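Side-chain contacts in SAG family member (Sag19) (Eimeria tenella, PDB 6ZZB), which is of unknown molecular function but, as a major surface antigen related to the CAP proteins, is probably displayed on the outside of the parasite: residues L126-P131 and N139-A144; C193-D198 and D204-Y209. All coordinates share one frame; numbering follows the deposited sequence. Where two conformers were deposited one is given.

Contact 1 (L126-P131 and N139-A144); sequences LVIPFP and NALIQA
I128 and L141 form the centre of this strand-to-helix contact, their CA atoms being the closest pair at 7.2 Å. Apolar packing carries it: no hydrogen bond joins 126-131 to 139-144, and the two bury 233 Å² between them. The two branches of I128 divide the work. Its CG2 meets L141 CD2 at 4.0 Å, while the longer arm, with CG1 anti to the carbonyl carbon (chi1 -56°) and the rest of the arm extended, delivers CD1 to the helix backbone, 3.5 Å from L141 O. The same CD1 also lies 4.2 Å from I142 CG1. L126 adds the next touch along the strand, where its CD1 comes to 4.3 Å from I142 CG1, so I142 is met by two strand side chains.

The aromatic part of the contact belongs to F130. L141 forks against it: CD1 sits over one face of the ring, 4.1 Å from F130 CD1, and CD2 reaches F130 CB at 4.0 Å. The two side chains run at about a right angle. I128 O of the same strand lies at the ring edge, in the ring plane.

L126, I128 and F130 alternate with V127 and P129, which explains why one face of the strand meets the helix. The axes of segments 126-131 and 139-144 make an angle of 120°, so the helix runs across the strand. Around them, L183 of helix 175-183 touches both L126 and I142, I57 and L60 of helix 50-61 pack on I142, F136 meets F130 and L141, and strand 203-211 borders 126-131 in the sheet.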
loop_
_atom_site.group_PDB
_atom_site.type_symbol
_atom_site.label_atom_id
_atom_site.label_comp_id
_atom_site.label_asym_id
_atom_site.label_seq_id
_atom_site.Cartn_x
_atom_site.Cartn_y
_atom_site.Cartn_z
ATOM N N LEU A 126 0.869 -0.774 0.204
ATOM C CA LEU A 126 0.137 0.478 -0.072
ATOM C C LEU A 126 -0.727 0.822 1.130
ATOM O O LEU A 126 -1.422 -0.049 1.669
ATOM C CB LEU A 126 -0.672 0.327 -1.358
ATOM C CG LEU A 126 -1.638 1.455 -1.704
ATOM C CD1 LEU A 126 -1.774 1.566 -3.216
ATOM C CD2 LEU A 126 -2.987 1.241 -1.013
ATOM N N VAL A 127 -0.671 2.084 1.538
ATOM C CA VAL A 127 -1.448 2.588 2.686
ATOM C C VAL A 127 -2.167 3.847 2.254
ATOM O O VAL A 127 -1.492 4.815 1.883
ATOM C CB VAL A 127 -0.544 2.856 3.892
ATOM C CG1 VAL A 127 -1.323 3.368 5.081
ATOM C CG2 VAL A 127 0.250 1.631 4.251
ATOM N N ILE A 128 -3.488 3.890 2.374
ATOM C CA ILE A 128 -4.259 5.121 2.081
ATOM C C ILE A 128 -5.294 5.335 3.172
ATOM O O ILE A 128 -6.293 4.616 3.232
ATOM C CB ILE A 128 -4.929 5.077 0.704
ATOM C CG1 ILE A 128 -3.934 4.829 -0.419
ATOM C CG2 ILE A 128 -5.717 6.353 0.490
ATOM C CD1 ILE A 128 -4.557 4.638 -1.783
ATOM N N PRO A 129 -5.098 6.334 4.042
ATOM C CA PRO A 129 -6.166 6.741 4.951
ATOM C C PRO A 129 -7.241 7.509 4.183
ATOM O O PRO A 129 -6.937 8.138 3.177
ATOM C CB PRO A 129 -5.462 7.654 5.951
ATOM C CG PRO A 129 -3.981 7.450 5.719
ATOM C CD PRO A 129 -3.859 7.093 4.250
ATOM N N PHE A 130 -8.487 7.386 4.627
ATOM C CA PHE A 130 -9.609 8.156 4.027
ATOM C C PHE A 130 -10.582 8.480 5.144
ATOM O O PHE A 130 -10.665 7.783 6.139
ATOM C CB PHE A 130 -10.214 7.419 2.834
ATOM C CG PHE A 130 -10.765 6.045 3.119
ATOM C CD1 PHE A 130 -9.921 4.941 3.177
ATOM C CD2 PHE A 130 -12.131 5.832 3.269
ATOM C CE1 PHE A 130 -10.425 3.666 3.405
ATOM C CE2 PHE A 130 -12.639 4.565 3.491
ATOM C CZ PHE A 130 -11.790 3.478 3.581
ATOM N N PRO A 131 -11.280 9.640 5.075
ATOM C CA PRO A 131 -12.111 10.061 6.192
ATOM C C PRO A 131 -13.238 9.068 6.475
ATOM O O PRO A 131 -13.787 8.457 5.568
ATOM C CB PRO A 131 -12.708 11.408 5.748
ATOM C CG PRO A 131 -11.814 11.863 4.604
ATOM C CD PRO A 131 -11.315 10.594 3.949
ATOM N N ASN A 139 -10.844 2.813 -6.908
ATOM C CA ASN A 139 -10.375 3.480 -8.146
ATOM C C ASN A 139 -9.931 4.901 -7.850
ATOM O O ASN A 139 -8.782 5.268 -8.234
ATOM C CB ASN A 139 -11.468 3.541 -9.202
ATOM C CG ASN A 139 -11.657 2.180 -9.808
ATOM O OD1 ASN A 139 -10.975 1.243 -9.413
ATOM N ND2 ASN A 139 -12.570 2.068 -10.750
ATOM N N ALA A 140 -10.754 5.679 -7.170
ATOM C CA ALA A 140 -10.430 7.082 -6.873
ATOM C C ALA A 140 -9.222 7.129 -5.925
ATOM O O ALA A 140 -8.332 7.950 -6.136
ATOM C CB ALA A 140 -11.599 7.828 -6.302
ATOM N N LEU A 141 -9.214 6.332 -4.863
ATOM C CA LEU A 141 -8.128 6.403 -3.870
ATOM C C LEU A 141 -6.802 6.021 -4.521
ATOM O O LEU A 141 -5.782 6.742 -4.274
ATOM C CB LEU A 141 -8.435 5.456 -2.725
ATOM C CG LEU A 141 -9.604 5.887 -1.840
ATOM C CD1 LEU A 141 -9.929 4.755 -0.869
ATOM C CD2 LEU A 141 -9.319 7.171 -1.094
ATOM N N ILE A 142 -6.742 4.925 -5.264
ATOM C CA ILE A 142 -5.458 4.468 -5.838
ATOM C C ILE A 142 -5.062 5.408 -6.979
ATOM O O ILE A 142 -3.874 5.738 -7.077
ATOM C CB ILE A 142 -5.527 2.987 -6.210
ATOM C CG1 ILE A 142 -5.639 2.151 -4.928
ATOM C CG2 ILE A 142 -4.341 2.600 -7.062
ATOM C CD1 ILE A 142 -5.536 0.657 -5.134
ATOM N N GLN A 143 -5.994 5.872 -7.797
ATOM C CA GLN A 143 -5.582 6.844 -8.840
ATOM C C GLN A 143 -4.970 8.063 -8.146
ATOM O O GLN A 143 -3.974 8.585 -8.648
ATOM C CB GLN A 143 -6.775 7.259 -9.695
ATOM C CG GLN A 143 -6.398 8.229 -10.812
ATOM C CD GLN A 143 -5.370 7.690 -11.778
ATOM O OE1 GLN A 143 -4.204 8.118 -11.807
ATOM N NE2 GLN A 143 -5.773 6.738 -12.586
ATOM N N ALA A 144 -5.537 8.566 -7.060
ATOM C CA ALA A 144 -5.053 9.798 -6.428
ATOM C C ALA A 144 -3.656 9.532 -5.864
ATOM O O ALA A 144 -2.791 10.426 -5.964
ATOM C CB ALA A 144 -5.995 10.288 -5.371
#

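Contact 2 (C193-D198 and D204-Y209)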
loop_
_atom_site.group_PDB
_atom_site.type_symbol
_atom_site.label_atom_id
_atom_site.label_comp_id
_atom_site.label_asym_id
_atom_site.label_seq_id
_atom_site.Cartn_x
_atom_site.Cartn_y
_atom_site.Cartn_z
ATOM N N CYS A 193 -5.881 -6.644 -0.765
ATOM C CA CYS A 193 -6.282 -5.320 -0.257
ATOM C C CYS A 193 -7.425 -5.470 0.735
ATOM O O CYS A 193 -8.279 -6.350 0.584
ATOM C CB CYS A 193 -6.764 -4.426 -1.381
ATOM S SG CYS A 193 -5.501 -4.011 -2.627
ATOM N N ALA A 194 -7.464 -4.595 1.727
ATOM C CA ALA A 194 -8.565 -4.556 2.687
ATOM C C ALA A 194 -8.696 -3.150 3.222
ATOM O O ALA A 194 -7.699 -2.390 3.227
ATOM C CB ALA A 194 -8.341 -5.538 3.808
ATOM N N ALA A 195 -9.870 -2.779 3.677
ATOM C CA ALA A 195 -10.070 -1.439 4.253
ATOM C C ALA A 195 -10.967 -1.547 5.463
ATOM O O ALA A 195 -11.938 -2.335 5.449
ATOM C CB ALA A 195 -10.679 -0.503 3.260
ATOM N N THR A 196 -10.679 -0.759 6.477
ATOM C CA THR A 196 -11.679 -0.606 7.550
ATOM C C THR A 196 -12.930 0.062 6.994
ATOM O O THR A 196 -12.861 0.865 6.065
ATOM C CB THR A 196 -11.099 0.139 8.747
ATOM O OG1 THR A 196 -10.750 1.467 8.391
ATOM C CG2 THR A 196 -9.904 -0.580 9.335
ATOM N N LYS A 197 -14.078 -0.307 7.573
ATOM C CA LYS A 197 -15.369 0.086 6.972
ATOM C C LYS A 197 -16.236 0.888 7.937
ATOM O O LYS A 197 -17.201 1.483 7.455
ATOM C CB LYS A 197 -16.134 -1.152 6.496
ATOM C CG LYS A 197 -16.564 -2.123 7.583
ATOM C CD LYS A 197 -17.332 -3.334 7.069
ATOM C CE LYS A 197 -17.410 -4.413 8.120
ATOM N NZ LYS A 197 -18.056 -5.639 7.602
ATOM N N ASP A 198 -15.915 0.945 9.224
ATOM C CA ASP A 198 -16.927 1.386 10.219
ATOM C C ASP A 198 -16.324 2.345 11.249
ATOM O O ASP A 198 -17.010 2.620 12.256
ATOM C CB ASP A 198 -17.595 0.178 10.856
ATOM C CG ASP A 198 -16.671 -0.702 11.658
ATOM O OD1 ASP A 198 -15.429 -0.467 11.590
ATOM O OD2 ASP A 198 -17.171 -1.618 12.342
ATOM N N ASP A 204 -10.582 5.906 8.309
ATOM C CA ASP A 204 -10.442 4.501 7.871
ATOM C C ASP A 204 -9.110 4.365 7.127
ATOM O O ASP A 204 -8.527 5.353 6.661
ATOM C CB ASP A 204 -11.622 4.073 7.009
ATOM C CG ASP A 204 -12.911 3.889 7.776
ATOM O OD1 ASP A 204 -12.975 3.002 8.620
ATOM O OD2 ASP A 204 -13.872 4.694 7.492
ATOM N N VAL A 205 -8.683 3.127 6.975
ATOM C CA VAL A 205 -7.411 2.812 6.272
ATOM C C VAL A 205 -7.655 1.723 5.227
ATOM O O VAL A 205 -8.208 0.669 5.563
ATOM C CB VAL A 205 -6.310 2.367 7.243
ATOM C CG1 VAL A 205 -5.025 1.981 6.533
ATOM C CG2 VAL A 205 -6.017 3.493 8.236
ATOM N N LEU A 206 -7.172 1.956 4.015
ATOM C CA LEU A 206 -6.968 0.936 2.970
ATOM C C LEU A 206 -5.533 0.475 3.038
ATOM O O LEU A 206 -4.614 1.324 2.981
ATOM C CB LEU A 206 -7.283 1.540 1.609
ATOM C CG LEU A 206 -6.887 0.697 0.396
ATOM C CD1 LEU A 206 -7.681 -0.588 0.322
ATOM C CD2 LEU A 206 -7.089 1.496 -0.868
ATOM N N PHE A 207 -5.335 -0.830 3.100
ATOM C CA PHE A 207 -4.003 -1.451 3.059
ATOM C C PHE A 207 -3.998 -2.490 1.966
ATOM O O PHE A 207 -4.880 -3.356 1.960
ATOM C CB PHE A 207 -3.658 -2.089 4.394
ATOM C CG PHE A 207 -2.303 -2.733 4.419
ATOM C CD1 PHE A 207 -1.182 -1.923 4.434
ATOM C CD2 PHE A 207 -2.135 -4.111 4.429
ATOM C CE1 PHE A 207 0.085 -2.491 4.447
ATOM C CE2 PHE A 207 -0.859 -4.656 4.398
ATOM C CZ PHE A 207 0.228 -3.845 4.428
ATOM N N CYS A 208 -3.005 -2.451 1.100
ATOM C CA CYS A 208 -2.780 -3.517 0.105
ATOM C C CYS A 208 -1.397 -4.104 0.323
ATOM O O CYS A 208 -0.393 -3.372 0.273
ATOM C CB CYS A 208 -2.894 -2.997 -1.310
ATOM S SG CYS A 208 -4.495 -2.337 -1.809
ATOM N N TYR A 209 -1.343 -5.413 0.515
ATOM C CA TYR A 209 -0.097 -6.159 0.694
ATOM C C TYR A 209 0.287 -6.795 -0.630
ATOM O O TYR A 209 -0.526 -7.536 -1.207
ATOM C CB TYR A 209 -0.232 -7.246 1.765
ATOM C CG TYR A 209 1.094 -7.883 2.058
ATOM C CD1 TYR A 209 1.999 -7.225 2.856
ATOM C CD2 TYR A 209 1.493 -9.087 1.513
ATOM C CE1 TYR A 209 3.262 -7.714 3.086
ATOM C CE2 TYR A 209 2.733 -9.618 1.772
ATOM C CZ TYR A 209 3.620 -8.943 2.586
ATOM O OH TYR A 209 4.848 -9.447 2.873
#
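T196 and D204 meet near the turn of a beta hairpin, where strands 190-196 and 203-211 run antiparallel (167° between the short segments) as part of the mixed sheet of a fold that is probably CAP-like. The D204 side chain can be followed outward. Its CB lies 3.1 Å from T196 OG1; CG comes next, 3.3 Å from the same T196 OG1; and OD1 at the tip accepts the T196 OG1 proton at 2.7 Å, on the lone pair turned away from OD2, which points the other way from that bond. D204 OD1 also receives the backbone N of C199 in the turn. The T196 hydroxyl is used twice, since V205 N donates to OG1 over 3.0 Å. With OG1 between backbone N and carbonyl carbon (chi1 64°), the hydroxyl can serve both partners. Side chain and backbone thus lock together where the ladder gives way to the turn.

Further along, A194 and F207 are a hydrogen-bonded pair, with F207 N to A194 O at 2.8 Å and the return bond from A194 N to F207 O; T196 N to V205 O adds a third backbone bond. The flanking pairs, A195 with L206 and C193 with C208, are non-hydrogen-bonded and carry their side chains on one face. L206 CD1 leans over the partner strand, 3.4 Å from A194 O, and touches A195 CB. Its neighbours on that face, C193 and C208, have CA atoms 4.0 Å apart and both SG atoms anti to their carbonyl carbons. They form a cross-strand disulfide, C193 SG to C208 SG 2.1 Å, with a chi3 of 108°.

How the contacts relate
From the N terminus, contact 1 comes first: strand 126-131 ends, a short connection follows, and helix 138-155 returns over the strand just left. After helix 175-183 the chain enters strand 190-196, and contact 2 closes the hairpin turn to 203-211. The two are in series, neither nested nor crossing, yet in space their centres lie about 9 Å apart. Strand 203-211 joins them, paired with 190-196 on one side and 126-131 on the other; probable hydrogen bonds run from I128 N to L206 O and from F130 N to D204 O, both 2.9 Å. Helix 138-155 is linked to helix 50-61 by the C53–C138 disulfide.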